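Local coordinates for protein KmHsv2 (Kluyveromyces marxianus, PDB 3VU4) that probably binds phosphoinositides, as a seven-bladed beta-propeller of the PROPPIN family related to Atg18, and probably serves in membrane-linked protein transport, at residues A[115-119]-A[120-124]; A[124-127]-A[128-132]; A[292-295]-A[296-299]; A[335-338]-A[339-342]. One frame throughout, in Å; residues are numbered along the deposited sequence.

Contact 1. Residues A[115-119]-A[120-124]; sequences VSYGD and VISVF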
# COMPACT_ATOMS: atom_id res chain seq x y z
N VAL A 115 -4.83 -11.31 10.28
CA VAL A 115 -3.60 -11.27 11.10
C VAL A 115 -2.60 -12.37 10.74
O VAL A 115 -2.94 -13.55 10.75
CB VAL A 115 -3.94 -11.44 12.62
CG1 VAL A 115 -2.67 -11.32 13.45
CG2 VAL A 115 -4.97 -10.41 13.05
N SER A 116 -1.36 -12.00 10.42
CA SER A 116 -0.36 -13.01 10.09
C SER A 116 0.75 -12.99 11.13
O SER A 116 1.06 -11.96 11.71
CB SER A 116 0.23 -12.78 8.69
OG SER A 116 1.14 -11.70 8.67
N TYR A 117 1.33 -14.16 11.35
CA TYR A 117 2.39 -14.32 12.32
C TYR A 117 3.10 -15.59 11.91
O TYR A 117 2.45 -16.55 11.50
CB TYR A 117 1.82 -14.47 13.73
CG TYR A 117 0.64 -15.42 13.80
CD1 TYR A 117 -0.63 -15.03 13.36
CD2 TYR A 117 0.80 -16.72 14.29
CE1 TYR A 117 -1.71 -15.91 13.41
CE2 TYR A 117 -0.28 -17.61 14.34
CZ TYR A 117 -1.53 -17.19 13.90
OH TYR A 117 -2.59 -18.07 13.93
N GLY A 118 4.41 -15.61 12.04
CA GLY A 118 5.13 -16.81 11.63
C GLY A 118 4.77 -17.04 10.18
O GLY A 118 4.91 -16.13 9.35
N ASP A 119 4.30 -18.23 9.86
CA ASP A 119 3.92 -18.53 8.48
C ASP A 119 2.45 -18.88 8.38
O ASP A 119 2.05 -19.74 7.60
CB ASP A 119 4.79 -19.65 7.91
CG ASP A 119 4.62 -20.95 8.64
OD1 ASP A 119 3.91 -20.97 9.67
OD2 ASP A 119 5.21 -21.96 8.19
N VAL A 120 1.64 -18.18 9.17
CA VAL A 120 0.21 -18.41 9.21
C VAL A 120 -0.59 -17.11 9.06
O VAL A 120 -0.15 -16.04 9.49
CB VAL A 120 -0.20 -19.06 10.56
CG1 VAL A 120 -1.70 -19.27 10.62
CG2 VAL A 120 0.54 -20.37 10.74
N ILE A 121 -1.76 -17.19 8.43
CA ILE A 121 -2.63 -16.04 8.29
C ILE A 121 -3.94 -16.45 8.95
O ILE A 121 -4.50 -17.50 8.61
CB ILE A 121 -2.92 -15.67 6.83
CG1 ILE A 121 -1.63 -15.31 6.10
CG2 ILE A 121 -3.89 -14.49 6.78
CD1 ILE A 121 -1.82 -14.90 4.66
N SER A 122 -4.42 -15.65 9.89
CA SER A 122 -5.68 -15.96 10.57
C SER A 122 -6.70 -14.86 10.37
O SER A 122 -6.39 -13.68 10.47
CB SER A 122 -5.47 -16.16 12.08
OG SER A 122 -4.81 -17.39 12.35
N VAL A 123 -7.93 -15.25 10.06
CA VAL A 123 -8.96 -14.26 9.85
C VAL A 123 -9.98 -14.39 10.98
O VAL A 123 -10.62 -15.42 11.13
CB VAL A 123 -9.67 -14.45 8.49
CG1 VAL A 123 -10.51 -13.23 8.17
CG2 VAL A 123 -8.65 -14.69 7.39
N PHE A 124 -10.10 -13.35 11.79
CA PHE A 124 -11.06 -13.34 12.88
C PHE A 124 -12.23 -12.47 12.43
O PHE A 124 -12.15 -11.79 11.40
CB PHE A 124 -10.44 -12.76 14.15
CG PHE A 124 -9.28 -13.56 14.68
CD1 PHE A 124 -8.05 -13.55 14.02
CD2 PHE A 124 -9.42 -14.33 15.82
CE1 PHE A 124 -6.98 -14.31 14.50
CE2 PHE A 124 -8.35 -15.10 16.31
CZ PHE A 124 -7.14 -15.08 15.64
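Val115 and Tyr117 pair with Ser122 and Val120 across a tight beta hairpin, in which strands 112-117 and 120-125 run antiparallel (154° between the short segments, axes 4.6 Å apart). They are the two middle strands of a four-stranded propeller blade. Both hydrogen-bonded pairs are doubly bonded: Ser122 N reaches Val115 O at 2.7 Å, with a return bond from Val115 N to Ser122 O, and Tyr117 and Val120 exchange N-H and C=O in the same way to close the two-residue turn at Gly118 and Asp119. Between them Ser116 and Ile121 form a non-hydrogen-bonded pair, where Ser116 CB meets Ile121 CG1 at 4.1 Å; Ser116 OG itself turns to Asp105 N on strand 103-108.

Val115, Tyr117, Val120 and Ser122 share the other face. The Tyr117 side chain starts between its backbone N and carbonyl carbon (chi1 45°), which sends the ring across to the partner strand. There it lies beside Val120, whose CB stands 4.3 Å from the ring centroid in a CH-pi contact over the face, while CG1 continues toward the phenol end, 3.9 Å from Tyr117 CZ. Ser122 sits at the ring edge. With a phenylalanine in place of Tyr117, Ser122 OG would probably lose the tyrosine hydroxyl as a partner, and the ring its polar tie to the opposite strand. Ser122 OG also bonds to Asp136 OD1, so the hydroxyl stands between two polar partners in a buried place, and the link that completes the pair is Tyr117 OH donating to Ser122 OG at 2.8 Å.

Contact 2. Residues A[124-127]-A[128-132]; sequences FKFG and NPWKR. With SO4 (sulfate ion), chain D.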
# COMPACT_ATOMS: atom_id res chain seq x y z
N PHE A 124 -10.10 -13.35 11.79
CA PHE A 124 -11.06 -13.34 12.88
C PHE A 124 -12.23 -12.47 12.43
O PHE A 124 -12.15 -11.79 11.40
CB PHE A 124 -10.44 -12.76 14.15
CG PHE A 124 -9.28 -13.56 14.68
CD1 PHE A 124 -8.05 -13.55 14.02
CD2 PHE A 124 -9.42 -14.33 15.82
CE1 PHE A 124 -6.98 -14.31 14.50
CE2 PHE A 124 -8.35 -15.10 16.31
CZ PHE A 124 -7.14 -15.08 15.64
N LYS A 125 -13.33 -12.50 13.18
CA LYS A 125 -14.49 -11.70 12.83
C LYS A 125 -14.39 -10.35 13.51
O LYS A 125 -13.98 -10.27 14.66
CB LYS A 125 -15.78 -12.38 13.29
CG LYS A 125 -17.00 -11.48 13.10
CD LYS A 125 -18.28 -12.07 13.68
CE LYS A 125 -19.44 -11.11 13.44
NZ LYS A 125 -20.74 -11.62 13.96
N PHE A 126 -14.74 -9.29 12.80
CA PHE A 126 -14.70 -7.98 13.41
C PHE A 126 -16.05 -7.78 14.08
O PHE A 126 -16.97 -7.19 13.52
CB PHE A 126 -14.43 -6.89 12.38
CG PHE A 126 -13.93 -5.60 12.99
CD1 PHE A 126 -14.72 -4.88 13.88
CD2 PHE A 126 -12.65 -5.13 12.69
CE1 PHE A 126 -14.25 -3.71 14.47
CE2 PHE A 126 -12.18 -3.96 13.27
CZ PHE A 126 -12.97 -3.25 14.16
N GLY A 127 -16.15 -8.31 15.30
CA GLY A 127 -17.37 -8.23 16.07
C GLY A 127 -17.47 -9.48 16.93
O GLY A 127 -16.70 -10.43 16.73
N ASN A 128 -18.42 -9.50 17.86
CA ASN A 128 -18.60 -10.65 18.74
C ASN A 128 -18.90 -11.91 17.92
O ASN A 128 -19.66 -11.86 16.95
CB ASN A 128 -19.74 -10.38 19.72
CG ASN A 128 -19.53 -11.05 21.06
OD1 ASN A 128 -19.61 -12.27 21.17
ND2 ASN A 128 -19.25 -10.25 22.08
N PRO A 129 -18.32 -13.06 18.32
CA PRO A 129 -17.41 -13.27 19.46
C PRO A 129 -15.91 -13.06 19.19
O PRO A 129 -15.08 -13.52 19.98
CB PRO A 129 -17.71 -14.70 19.85
CG PRO A 129 -17.85 -15.35 18.52
CD PRO A 129 -18.72 -14.36 17.74
N TRP A 130 -15.56 -12.38 18.10
CA TRP A 130 -14.15 -12.13 17.77
C TRP A 130 -13.35 -13.42 17.60
O TRP A 130 -12.27 -13.57 18.17
CB TRP A 130 -13.48 -11.28 18.85
CG TRP A 130 -14.22 -10.03 19.20
CD1 TRP A 130 -15.13 -9.87 20.21
CD2 TRP A 130 -14.12 -8.76 18.54
NE1 TRP A 130 -15.60 -8.57 20.22
CE2 TRP A 130 -15.00 -7.87 19.21
CE3 TRP A 130 -13.38 -8.29 17.45
CZ2 TRP A 130 -15.15 -6.54 18.82
CZ3 TRP A 130 -13.54 -6.96 17.06
CH2 TRP A 130 -14.42 -6.10 17.75
N LYS A 131 -13.88 -14.36 16.82
CA LYS A 131 -13.22 -15.64 16.62
C LYS A 131 -12.95 -15.91 15.15
O LYS A 131 -13.47 -15.22 14.27
CB LYS A 131 -14.09 -16.76 17.20
CG LYS A 131 -14.65 -16.45 18.59
CD LYS A 131 -13.83 -17.09 19.70
CE LYS A 131 -14.04 -18.61 19.72
NZ LYS A 131 -13.37 -19.26 20.88
N ARG A 132 -12.14 -16.93 14.87
CA ARG A 132 -11.79 -17.31 13.51
C ARG A 132 -13.01 -17.60 12.64
O ARG A 132 -13.81 -18.48 12.96
CB ARG A 132 -10.92 -18.56 13.51
CG ARG A 132 -9.53 -18.43 14.11
CD ARG A 132 -8.88 -19.82 14.05
NE ARG A 132 -7.42 -19.82 14.12
CZ ARG A 132 -6.71 -19.59 15.22
NH1 ARG A 132 -7.32 -19.33 16.37
NH2 ARG A 132 -5.39 -19.65 15.18
S SO4 D . -10.89 -19.78 17.75
O1 SO4 D . -11.93 -20.65 17.17
O2 SO4 D . -9.57 -20.39 17.50
O3 SO4 D . -10.95 -18.45 17.13
O4 SO4 D . -11.09 -19.65 19.21
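Gly127 lies flat under Trp130, and that pairing lies at the heart of the turn after strand 120-125. Among the aromatic contacts, Gly127 CA sits over the six-membered ring of Trp130, 3.8 Å from its centroid and almost on the ring normal, while Phe126 meets the same indole obliquely, with CD1 at 4.0 Å from Trp130 CZ3. Trp130 CG lies anti to its carbonyl carbon (chi1 -51°), which folds the indole back over the glycine; Ile85 and Val94, from strands 82-87 and 92-98 of the preceding blade, also touch it. With an alanine in place of Trp130 the Gly127 backbone would probably lose its cover and Phe126 its neighbour.

Hydrogen bonds close the loop, two between backbone atoms and one from a side chain. Trp130 N donates to Gly127 O at 2.6 Å, and Lys125 N to Lys131 O at 2.9 Å, from above the carbonyl plane. The extended Lys125 chain brings NZ to Asn128 O at 3.2 Å, nearly in line with the carbonyl.

Charge gathers at the far end. Arg132 CG packs over one face of Phe124, and a sulfate, probably from the crystallisation liquor, takes a straight bond (178°) from Arg132 N to O3, one from Lys131 NZ to O4 at 2.9 Å and a weak one from Arg132 NH1 to O2. Arg132 NH2 is also tied to Asp136 by a salt bridge.

The cis peptide before Pro129, inside the Gly127-to-Trp130 bond, fits a type VI beta turn, here leaving the third strand of a propeller blade.

Contact 3. Residues A[292-295]-A[296-299]; sequences EWSL and CNFK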
# COMPACT_ATOMS: atom_id res chain seq x y z
N GLU A 292 6.65 -0.02 -21.87
CA GLU A 292 7.21 -1.10 -21.08
C GLU A 292 8.05 -0.53 -19.93
O GLU A 292 8.40 -1.24 -18.99
CB GLU A 292 8.02 -2.00 -22.02
CG GLU A 292 9.41 -2.40 -21.59
CD GLU A 292 10.11 -3.28 -22.63
OE1 GLU A 292 11.28 -3.69 -22.39
OE2 GLU A 292 9.50 -3.57 -23.70
N TRP A 293 8.34 0.77 -19.99
CA TRP A 293 9.14 1.45 -18.97
C TRP A 293 8.38 2.57 -18.25
O TRP A 293 7.26 2.93 -18.62
CB TRP A 293 10.41 2.05 -19.60
CG TRP A 293 11.24 1.06 -20.35
CD1 TRP A 293 12.11 0.14 -19.82
CD2 TRP A 293 11.26 0.84 -21.77
NE1 TRP A 293 12.67 -0.62 -20.82
CE2 TRP A 293 12.16 -0.21 -22.03
CE3 TRP A 293 10.60 1.44 -22.86
CZ2 TRP A 293 12.42 -0.68 -23.32
CZ3 TRP A 293 10.86 0.97 -24.14
CH2 TRP A 293 11.77 -0.08 -24.36
N SER A 294 9.02 3.11 -17.22
CA SER A 294 8.46 4.20 -16.43
C SER A 294 8.13 5.44 -17.28
O SER A 294 8.87 5.80 -18.20
CB SER A 294 9.48 4.60 -15.36
OG SER A 294 9.05 5.75 -14.64
N LEU A 295 7.01 6.09 -16.97
CA LEU A 295 6.59 7.30 -17.68
C LEU A 295 7.49 8.47 -17.29
O LEU A 295 7.81 9.32 -18.11
CB LEU A 295 5.16 7.65 -17.30
CG LEU A 295 4.10 7.47 -18.39
CD1 LEU A 295 4.30 6.14 -19.10
CD2 LEU A 295 2.72 7.57 -17.74
N CYS A 296 7.89 8.50 -16.03
CA CYS A 296 8.74 9.56 -15.51
C CYS A 296 9.47 9.07 -14.28
O CYS A 296 8.96 8.24 -13.54
CB CYS A 296 7.90 10.79 -15.18
SG CYS A 296 6.42 10.45 -14.20
N ASN A 297 10.67 9.61 -14.07
CA ASN A 297 11.50 9.23 -12.93
C ASN A 297 11.91 10.48 -12.17
O ASN A 297 12.73 11.26 -12.64
CB ASN A 297 12.74 8.49 -13.42
CG ASN A 297 12.40 7.36 -14.38
OD1 ASN A 297 11.59 6.49 -14.06
ND2 ASN A 297 13.01 7.38 -15.56
N PHE A 298 11.35 10.64 -10.98
CA PHE A 298 11.63 11.80 -10.16
C PHE A 298 12.53 11.45 -8.97
O PHE A 298 12.28 10.50 -8.24
CB PHE A 298 10.30 12.35 -9.65
CG PHE A 298 10.42 13.63 -8.89
CD1 PHE A 298 10.35 14.85 -9.54
CD2 PHE A 298 10.53 13.61 -7.50
CE1 PHE A 298 10.39 16.04 -8.83
CE2 PHE A 298 10.57 14.80 -6.77
CZ PHE A 298 10.50 16.01 -7.43
N LYS A 299 13.59 12.22 -8.79
CA LYS A 299 14.51 11.98 -7.67
C LYS A 299 14.05 12.74 -6.43
O LYS A 299 13.96 13.97 -6.43
CB LYS A 299 15.94 12.37 -8.06
CG LYS A 299 16.48 11.51 -9.20
CD LYS A 299 17.97 11.73 -9.46
CE LYS A 299 18.48 10.80 -10.56
NZ LYS A 299 19.94 10.98 -10.85
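The lead-in to strand 296-299, an outermost strand of a four-stranded propeller blade, is where Ser294 folds back on Cys296. Cys296 N points to Ser294 OG at 3.3 Å, a weak bond bent to 125°, in the pattern of an ST turn, the serine hydroxyl taking the place a backbone carbonyl would hold in a beta turn. The hydroxyl gets there because OG lies anti to the serine's own backbone N (chi1 174°), alongside the carbonyl carbon, which turns it toward the next two residues. Ser294 OG also lies 2.7 Å from Cys296 O and has a weak bond to Val266 O on the adjoining strand 263-268.

Cys296 turns the other way. Its SG brushes the preceding residue, 4.4 Å from Leu295 CB, and the cysteine side chain packs among Val266, Trp343 and Ile345, the last two from strand 342-352 of the next blade. Leu295 touches Trp343 as well, and its backbone is hydrogen-bonded to Val266.

Since the local bond is weak, the bend probably owes as much to these pairings with strand 263-268 and to apolar packing against the next blade as to the serine hydroxyl.

Contact 4. Residues A[335-338]-A[339-342]; sequences VFDD and EMER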
# COMPACT_ATOMS: atom_id res chain seq x y z
N VAL A 335 1.99 15.22 -14.11
CA VAL A 335 1.41 16.00 -15.19
C VAL A 335 2.05 15.77 -16.55
O VAL A 335 3.27 15.60 -16.65
CB VAL A 335 1.55 17.50 -14.86
CG1 VAL A 335 0.93 18.35 -15.96
CG2 VAL A 335 0.93 17.78 -13.50
N PHE A 336 1.23 15.77 -17.60
CA PHE A 336 1.76 15.59 -18.94
C PHE A 336 2.03 16.96 -19.57
O PHE A 336 1.17 17.83 -19.60
CB PHE A 336 0.81 14.81 -19.85
CG PHE A 336 1.44 14.37 -21.15
CD1 PHE A 336 2.35 13.31 -21.18
CD2 PHE A 336 1.20 15.08 -22.33
CE1 PHE A 336 3.01 12.96 -22.36
CE2 PHE A 336 1.86 14.73 -23.52
CZ PHE A 336 2.76 13.67 -23.53
N ASP A 337 3.25 17.12 -20.07
CA ASP A 337 3.69 18.35 -20.72
C ASP A 337 3.69 18.09 -22.23
O ASP A 337 4.57 17.39 -22.73
CB ASP A 337 5.11 18.65 -20.25
CG ASP A 337 5.58 20.03 -20.65
OD1 ASP A 337 5.19 20.99 -19.96
OD2 ASP A 337 6.33 20.14 -21.64
N ASP A 338 2.71 18.64 -22.95
CA ASP A 338 2.64 18.43 -24.41
C ASP A 338 3.82 19.03 -25.16
O ASP A 338 4.34 18.42 -26.08
CB ASP A 338 1.36 19.02 -24.99
CG ASP A 338 0.12 18.41 -24.38
OD1 ASP A 338 -0.20 18.76 -23.22
OD2 ASP A 338 -0.52 17.58 -25.06
N GLU A 339 4.22 20.23 -24.76
CA GLU A 339 5.34 20.89 -25.39
C GLU A 339 6.50 19.90 -25.46
O GLU A 339 7.18 19.79 -26.47
CB GLU A 339 5.73 22.13 -24.57
CG GLU A 339 5.92 23.39 -25.40
CD GLU A 339 7.32 23.51 -26.01
OE1 GLU A 339 7.79 22.52 -26.62
OE2 GLU A 339 7.93 24.59 -25.88
N MET A 340 6.69 19.16 -24.37
CA MET A 340 7.76 18.17 -24.30
C MET A 340 7.31 16.75 -24.63
O MET A 340 8.15 15.87 -24.84
CB MET A 340 8.38 18.17 -22.91
CG MET A 340 9.47 19.19 -22.70
SD MET A 340 10.14 19.02 -21.03
CE MET A 340 11.30 17.59 -21.23
N GLU A 341 6.00 16.52 -24.69
CA GLU A 341 5.47 15.19 -24.96
C GLU A 341 6.07 14.23 -23.92
O GLU A 341 6.53 13.13 -24.25
CB GLU A 341 5.85 14.74 -26.39
CG GLU A 341 5.07 15.40 -27.51
CD GLU A 341 3.59 15.06 -27.49
OE1 GLU A 341 3.21 14.09 -26.80
OE2 GLU A 341 2.80 15.76 -28.16
N ARG A 342 6.05 14.65 -22.66
CA ARG A 342 6.62 13.86 -21.59
C ARG A 342 5.94 14.14 -20.25
O ARG A 342 5.54 15.27 -19.97
CB ARG A 342 8.11 14.17 -21.51
CG ARG A 342 8.97 13.01 -21.09
CD ARG A 342 10.00 12.63 -22.16
NE ARG A 342 9.34 12.23 -23.39
CZ ARG A 342 9.97 11.89 -24.52
NH1 ARG A 342 11.29 11.90 -24.59
NH2 ARG A 342 9.26 11.57 -25.58
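Asp337 and Arg342 pair across a hairpin turn of four residues, and the side chain of Asp337 reaches into it. Its CB lies 3.4 Å from Arg342 O, the carbonyl that receives Asp337 N. With CG anti to the backbone N (chi1 -169°), the carboxylate turns toward the loop: CG comes within 4.0 Å of Met340 N, and OD2 accepts that N-H at 2.9 Å. The donor arrives on the anti side of the carboxylate, 25° out of its plane. The bond also brings OD2 alongside Met340 CB and CG, the two side chains crossing, but it is the hydrogen bond that ties the aspartate to the turn.

The backbone carbonyl of Asp337 takes more donors. Arg342 N donates to it at 3.1 Å and nearly straight (160°), while Met340 N and Glu341 N add weak bonds. Across the turn, Phe336 presents its edge to Glu341 OE1, 3.3 Å from CZ, and has Arg342 O over one face; Trp343 meets that ring edge-to-face. Arg342 itself curls back, its NE reaching Glu341 O at 3.1 Å from above the carbonyl plane.

Glu341, in a left-handed backbone conformation, shares with Arg342 the position facing Asp337. This is a G1 beta bulge, here closing the exposed hairpin between strands 328-337 and 342-352, the last two of the final propeller blade.

All four contacts are turns or strand entries in the propeller blades, and their chemistry follows their depth. Contacts 1, 2 and 4 all use backbone bonds. Buried contact 1 adds a tyrosine-serine link; contact 2, which shares Phe124 and strand 120-125 with it, is a surface turn that adds indole-glycine packing and sulfate-binding basic groups. Arg132 of contact 2 also packs on Tyr117 of contact 1. On the other side of the chain's centre, contacts 3 and 4 lie about 13 Å apart between centres, in adjoining blades. Contact 3 is partly buried, with a weak hydroxyl bond; contact 4, an exposed bulged hairpin, adds an aspartate carboxylate.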